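Local coordinates for flavin-dependent monooxygenase, oxygenase subunit HsaA (Mycobacterium tuberculosis, PDB 3AFF), which probably hydroxylates the phenolic ring of the secosteroid 3-HSA during cholesterol catabolism, using reduced flavin and molecular oxygen, at residues Ile245-His259 / Ser333-Thr347. Sequence-based numbering, arbitrary orientation.
Sequences IVGMAYGAYAAHVEH and SIASIDRLFEASGAT
L340 meets Y253 and H256 through its two terminal methyls, and the chain can be followed outward from CB. CB and CG find no partner in 245-259 and serve to carry the fork there, CG lying anti to the carbonyl carbon (chi1 -63°). At the fork the two methyls part. CD1 settles on backbone, 3.5 Å from Y253 N, and also touches the CB atoms of A252 and Y253. CD2 goes to the H256 imidazole, lying over one face at 4.0 Å from the ring centroid and not far off the normal, the geometry of a CH-pi contact.

The edge of the same imidazole is polar. H256 ND1 donates to S344 OG at 3.0 Å, with an N-H...O angle of 165° and the oxygen practically in the ring plane. S344 OG in turn donates to L340 O (2.6 Å), arriving tilted from the carbonyl plane, while A343 N reaches that oxygen from the opposite face. The serine hydroxyl thus relays the histidine to the C-terminal end of helix 316-342; the bond to L340 O orients the hydroxyl, and the in-plane bond from ND1 helps fix the rotation of the imidazole.

The segments 245-259 and 333-342 run near parallel, at 21°, with a closest axis approach of 9.0 Å, and both belong to the all-helical C-terminal bundle of the acyl-CoA dehydrogenase fold. Small residues permit this approach: A249 CB lies 3.9 Å from S333 CB, and I337 lays CG1 and CD1 against A249. S333 OG, though beside the V246 methyls, is bonded to A329 O of its own helix. Helix 354-370 packs against A252 and I337. Past S344 the chain leads to A346 and T347, probable FMN-binding residues by analogy with related enzymes; A346 O accepts a hydrogen bond from W141 of a second subunit, and T347 OG1 lies 3.6 Å from H259 CE1.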
loop_
_atom_site.group_PDB
_atom_site.type_symbol
_atom_site.label_atom_id
_atom_site.label_comp_id
_atom_site.label_asym_id
_atom_site.label_seq_id
_atom_site.Cartn_x
_atom_site.Cartn_y
_atom_site.Cartn_z
ATOM N N ILE A 245 35.681 7.266 -5.277
ATOM C CA ILE A 245 35.014 6.363 -4.319
ATOM C C ILE A 245 34.306 5.295 -5.145
ATOM O O ILE A 245 34.391 4.110 -4.824
ATOM C CB ILE A 245 34.006 7.116 -3.380
ATOM C CG1 ILE A 245 34.781 7.952 -2.329
ATOM C CG2 ILE A 245 33.055 6.165 -2.690
ATOM C CD1 ILE A 245 33.918 8.992 -1.691
ATOM N N VAL A 246 33.585 5.701 -6.187
ATOM C CA VAL A 246 33.016 4.678 -7.059
ATOM C C VAL A 246 34.067 3.678 -7.630
ATOM O O VAL A 246 33.889 2.472 -7.490
ATOM C CB VAL A 246 32.090 5.216 -8.124
ATOM C CG1 VAL A 246 31.400 3.996 -8.832
ATOM C CG2 VAL A 246 30.990 6.095 -7.486
ATOM N N GLY A 247 35.155 4.173 -8.231
ATOM C CA GLY A 247 36.294 3.309 -8.647
ATOM C C GLY A 247 36.781 2.387 -7.531
ATOM O O GLY A 247 37.136 1.210 -7.771
ATOM N N MET A 248 36.775 2.877 -6.288
ATOM C CA MET A 248 37.169 2.020 -5.198
ATOM C C MET A 248 36.232 0.806 -5.062
ATOM O O MET A 248 36.684 -0.229 -4.588
ATOM C CB MET A 248 37.296 2.742 -3.862
ATOM C CG MET A 248 38.426 3.749 -3.860
ATOM S SD MET A 248 38.359 4.744 -2.372
ATOM C CE MET A 248 38.828 6.390 -2.928
ATOM N N ALA A 249 34.981 0.931 -5.481
ATOM C CA ALA A 249 34.023 -0.193 -5.423
ATOM C C ALA A 249 34.300 -1.215 -6.535
ATOM O O ALA A 249 34.159 -2.439 -6.326
ATOM C CB ALA A 249 32.609 0.324 -5.481
ATOM N N TYR A 250 34.711 -0.713 -7.711
ATOM C CA TYR A 250 35.185 -1.541 -8.807
ATOM C C TYR A 250 36.420 -2.330 -8.375
ATOM O O TYR A 250 36.475 -3.532 -8.633
ATOM C CB TYR A 250 35.488 -0.695 -10.055
ATOM C CG TYR A 250 34.306 -0.308 -10.893
ATOM C CD1 TYR A 250 33.643 0.878 -10.671
ATOM C CD2 TYR A 250 33.869 -1.110 -11.967
ATOM C CE1 TYR A 250 32.553 1.265 -11.422
ATOM C CE2 TYR A 250 32.776 -0.709 -12.758
ATOM C CZ TYR A 250 32.117 0.493 -12.475
ATOM O OH TYR A 250 31.015 0.953 -13.218
ATOM N N GLY A 251 37.364 -1.693 -7.649
ATOM C CA GLY A 251 38.465 -2.386 -7.021
ATOM C C GLY A 251 38.124 -3.482 -6.038
ATOM O O GLY A 251 38.764 -4.526 -6.014
ATOM N N ALA A 252 37.153 -3.235 -5.175
ATOM C CA ALA A 252 36.768 -4.196 -4.163
ATOM C C ALA A 252 36.204 -5.409 -4.887
ATOM O O ALA A 252 36.510 -6.558 -4.528
ATOM C CB ALA A 252 35.701 -3.589 -3.268
ATOM N N TYR A 253 35.367 -5.145 -5.890
ATOM C CA TYR A 253 34.799 -6.225 -6.702
ATOM C C TYR A 253 35.856 -7.135 -7.357
ATOM O O TYR A 253 35.768 -8.368 -7.249
ATOM C CB TYR A 253 33.792 -5.724 -7.755
ATOM C CG TYR A 253 33.017 -6.846 -8.429
ATOM C CD1 TYR A 253 31.952 -7.472 -7.776
ATOM C CD2 TYR A 253 33.377 -7.311 -9.709
ATOM C CE1 TYR A 253 31.261 -8.544 -8.379
ATOM C CE2 TYR A 253 32.695 -8.368 -10.342
ATOM C CZ TYR A 253 31.635 -8.986 -9.674
ATOM O OH TYR A 253 30.920 -10.022 -10.285
ATOM N N ALA A 254 36.822 -6.536 -8.039
ATOM C CA ALA A 254 37.870 -7.280 -8.700
ATOM C C ALA A 254 38.662 -8.094 -7.672
ATOM O O ALA A 254 38.998 -9.224 -7.928
ATOM C CB ALA A 254 38.742 -6.340 -9.476
ATOM N N ALA A 255 38.932 -7.526 -6.496
ATOM C CA ALA A 255 39.674 -8.182 -5.446
ATOM C C ALA A 255 38.935 -9.389 -4.876
ATOM O O ALA A 255 39.560 -10.342 -4.436
ATOM C CB ALA A 255 39.974 -7.216 -4.343
ATOM N N HIS A 256 37.611 -9.310 -4.852
ATOM C CA HIS A 256 36.780 -10.376 -4.370
ATOM C C HIS A 256 36.736 -11.522 -5.399
ATOM O O HIS A 256 36.753 -12.687 -5.027
ATOM C CB HIS A 256 35.364 -9.858 -4.110
ATOM C CG HIS A 256 34.340 -10.939 -4.072
ATOM N ND1 HIS A 256 34.038 -11.631 -2.921
ATOM C CD2 HIS A 256 33.568 -11.467 -5.047
ATOM C CE1 HIS A 256 33.113 -12.534 -3.190
ATOM N NE2 HIS A 256 32.813 -12.456 -4.472
ATOM N N VAL A 257 36.643 -11.186 -6.677
ATOM C CA VAL A 257 36.696 -12.177 -7.729
ATOM C C VAL A 257 38.050 -12.907 -7.716
ATOM O O VAL A 257 38.088 -14.138 -7.716
ATOM C CB VAL A 257 36.397 -11.542 -9.095
ATOM C CG1 VAL A 257 36.622 -12.532 -10.200
ATOM C CG2 VAL A 257 34.972 -11.062 -9.127
ATOM N N GLU A 258 39.144 -12.145 -7.649
ATOM C CA GLU A 258 40.518 -12.675 -7.646
ATOM C C GLU A 258 40.868 -13.669 -6.505
ATOM O O GLU A 258 41.618 -14.620 -6.740
ATOM C CB GLU A 258 41.519 -11.514 -7.613
ATOM C CG GLU A 258 42.892 -11.839 -8.177
ATOM C CD GLU A 258 43.000 -11.416 -9.634
ATOM O OE1 GLU A 258 42.949 -10.169 -9.887
ATOM O OE2 GLU A 258 43.119 -12.321 -10.517
ATOM N N HIS A 259 40.347 -13.433 -5.290
ATOM C CA HIS A 259 40.600 -14.269 -4.092
ATOM C C HIS A 259 39.855 -15.625 -4.109
ATOM O O HIS A 259 40.210 -16.569 -3.375
ATOM C CB HIS A 259 40.272 -13.492 -2.799
ATOM C CG HIS A 259 40.300 -14.334 -1.550
ATOM N ND1 HIS A 259 41.477 -14.778 -0.964
ATOM C CD2 HIS A 259 39.288 -14.813 -0.775
ATOM C CE1 HIS A 259 41.184 -15.494 0.110
ATOM N NE2 HIS A 259 39.866 -15.533 0.247
ATOM N N SER A 333 27.645 2.195 -3.689
ATOM C CA SER A 333 28.998 1.731 -3.840
ATOM C C SER A 333 29.547 1.203 -2.573
ATOM O O SER A 333 30.112 0.130 -2.575
ATOM C CB SER A 333 29.873 2.919 -4.309
ATOM O OG SER A 333 29.584 3.154 -5.671
ATOM N N ILE A 334 29.430 1.967 -1.481
ATOM C CA ILE A 334 29.985 1.572 -0.222
ATOM C C ILE A 334 29.187 0.328 0.295
ATOM O O ILE A 334 29.770 -0.621 0.860
ATOM C CB ILE A 334 29.978 2.731 0.860
ATOM C CG1 ILE A 334 31.365 3.360 1.057
ATOM C CG2 ILE A 334 29.746 2.231 2.223
ATOM C CD1 ILE A 334 31.508 4.698 0.318
ATOM N N ALA A 335 27.879 0.339 0.126
ATOM C CA ALA A 335 27.047 -0.816 0.594
ATOM C C ALA A 335 27.571 -2.146 -0.022
ATOM O O ALA A 335 27.800 -3.113 0.676
ATOM C CB ALA A 335 25.636 -0.596 0.187
ATOM N N SER A 336 27.750 -2.145 -1.347
ATOM C CA SER A 336 28.360 -3.221 -2.110
ATOM C C SER A 336 29.759 -3.562 -1.634
ATOM O O SER A 336 30.090 -4.703 -1.539
ATOM C CB SER A 336 28.440 -2.807 -3.568
ATOM O OG SER A 336 27.159 -2.702 -4.137
ATOM N N ILE A 337 30.617 -2.577 -1.398
ATOM C CA ILE A 337 31.922 -2.865 -0.800
ATOM C C ILE A 337 31.784 -3.582 0.548
ATOM O O ILE A 337 32.536 -4.518 0.846
ATOM C CB ILE A 337 32.788 -1.581 -0.628
ATOM C CG1 ILE A 337 33.113 -0.988 -1.985
ATOM C CG2 ILE A 337 34.043 -1.896 0.120
ATOM C CD1 ILE A 337 33.845 0.352 -1.917
ATOM N N ASP A 338 30.842 -3.144 1.368
ATOM C CA ASP A 338 30.529 -3.818 2.613
ATOM C C ASP A 338 30.103 -5.322 2.460
ATOM O O ASP A 338 30.661 -6.185 3.155
ATOM C CB ASP A 338 29.469 -3.043 3.392
ATOM C CG ASP A 338 30.012 -1.774 4.094
ATOM O OD1 ASP A 338 31.252 -1.564 4.190
ATOM O OD2 ASP A 338 29.140 -1.010 4.596
ATOM N N ARG A 339 29.145 -5.609 1.557
ATOM C CA ARG A 339 28.745 -7.013 1.240
ATOM C C ARG A 339 29.981 -7.765 0.745
ATOM O O ARG A 339 30.335 -8.819 1.245
ATOM C CB ARG A 339 27.556 -7.106 0.244
ATOM C CG ARG A 339 26.310 -6.304 0.718
ATOM C CD ARG A 339 24.902 -6.646 0.061
ATOM N NE ARG A 339 24.537 -5.620 -0.947
ATOM C CZ ARG A 339 23.774 -4.553 -0.690
ATOM N NH1 ARG A 339 23.548 -3.666 -1.648
ATOM N NH2 ARG A 339 23.232 -4.389 0.520
ATOM N N LEU A 340 30.697 -7.194 -0.195
ATOM C CA LEU A 340 31.891 -7.863 -0.630
ATOM C C LEU A 340 32.902 -8.207 0.443
ATOM O O LEU A 340 33.485 -9.321 0.408
ATOM C CB LEU A 340 32.574 -7.089 -1.751
ATOM C CG LEU A 340 31.756 -6.950 -3.014
ATOM C CD1 LEU A 340 32.587 -6.031 -3.926
ATOM C CD2 LEU A 340 31.517 -8.329 -3.630
ATOM N N PHE A 341 33.189 -7.244 1.324
ATOM C CA PHE A 341 34.158 -7.401 2.409
ATOM C C PHE A 341 33.767 -8.562 3.333
ATOM O O PHE A 341 34.599 -9.263 3.905
ATOM C CB PHE A 341 34.146 -6.104 3.220
ATOM C CG PHE A 341 35.137 -6.054 4.317
ATOM C CD1 PHE A 341 36.450 -6.414 4.103
ATOM C CD2 PHE A 341 34.772 -5.597 5.561
ATOM C CE1 PHE A 341 37.371 -6.362 5.123
ATOM C CE2 PHE A 341 35.709 -5.497 6.577
ATOM C CZ PHE A 341 37.030 -5.905 6.349
ATOM N N GLU A 342 32.474 -8.721 3.494
ATOM C CA GLU A 342 31.914 -9.744 4.360
ATOM C C GLU A 342 31.755 -11.094 3.692
ATOM O O GLU A 342 31.367 -12.038 4.375
ATOM C CB GLU A 342 30.546 -9.283 4.897
ATOM C CG GLU A 342 30.717 -8.565 6.201
ATOM C CD GLU A 342 29.504 -7.711 6.600
ATOM O OE1 GLU A 342 28.341 -8.121 6.361
ATOM O OE2 GLU A 342 29.743 -6.626 7.148
ATOM N N ALA A 343 32.027 -11.177 2.384
ATOM C CA ALA A 343 31.818 -12.403 1.637
ATOM C C ALA A 343 33.065 -12.815 0.901
ATOM O O ALA A 343 32.978 -13.476 -0.096
ATOM C CB ALA A 343 30.694 -12.278 0.683
ATOM N N SER A 344 34.226 -12.444 1.418
ATOM C CA SER A 344 35.486 -12.801 0.797
ATOM C C SER A 344 36.336 -13.683 1.704
ATOM O O SER A 344 37.564 -13.668 1.623
ATOM C CB SER A 344 36.254 -11.516 0.404
ATOM O OG SER A 344 35.481 -10.727 -0.470
ATOM N N GLY A 345 35.712 -14.438 2.609
ATOM C CA GLY A 345 36.508 -15.347 3.422
ATOM C C GLY A 345 36.973 -14.733 4.724
ATOM O O GLY A 345 37.054 -13.538 4.842
ATOM N N ALA A 346 37.294 -15.578 5.690
ATOM C CA ALA A 346 37.653 -15.173 7.038
ATOM C C ALA A 346 38.984 -14.481 7.085
ATOM O O ALA A 346 39.342 -13.895 8.130
ATOM C CB ALA A 346 37.706 -16.401 7.967
ATOM N N THR A 347 39.741 -14.575 5.991
ATOM C CA THR A 347 41.041 -13.904 5.871
ATOM C C THR A 347 40.948 -12.443 5.372
ATOM O O THR A 347 41.982 -11.753 5.280
ATOM C CB THR A 347 42.007 -14.644 4.889
ATOM O OG1 THR A 347 41.375 -14.811 3.610
ATOM C CG2 THR A 347 42.526 -15.959 5.473
#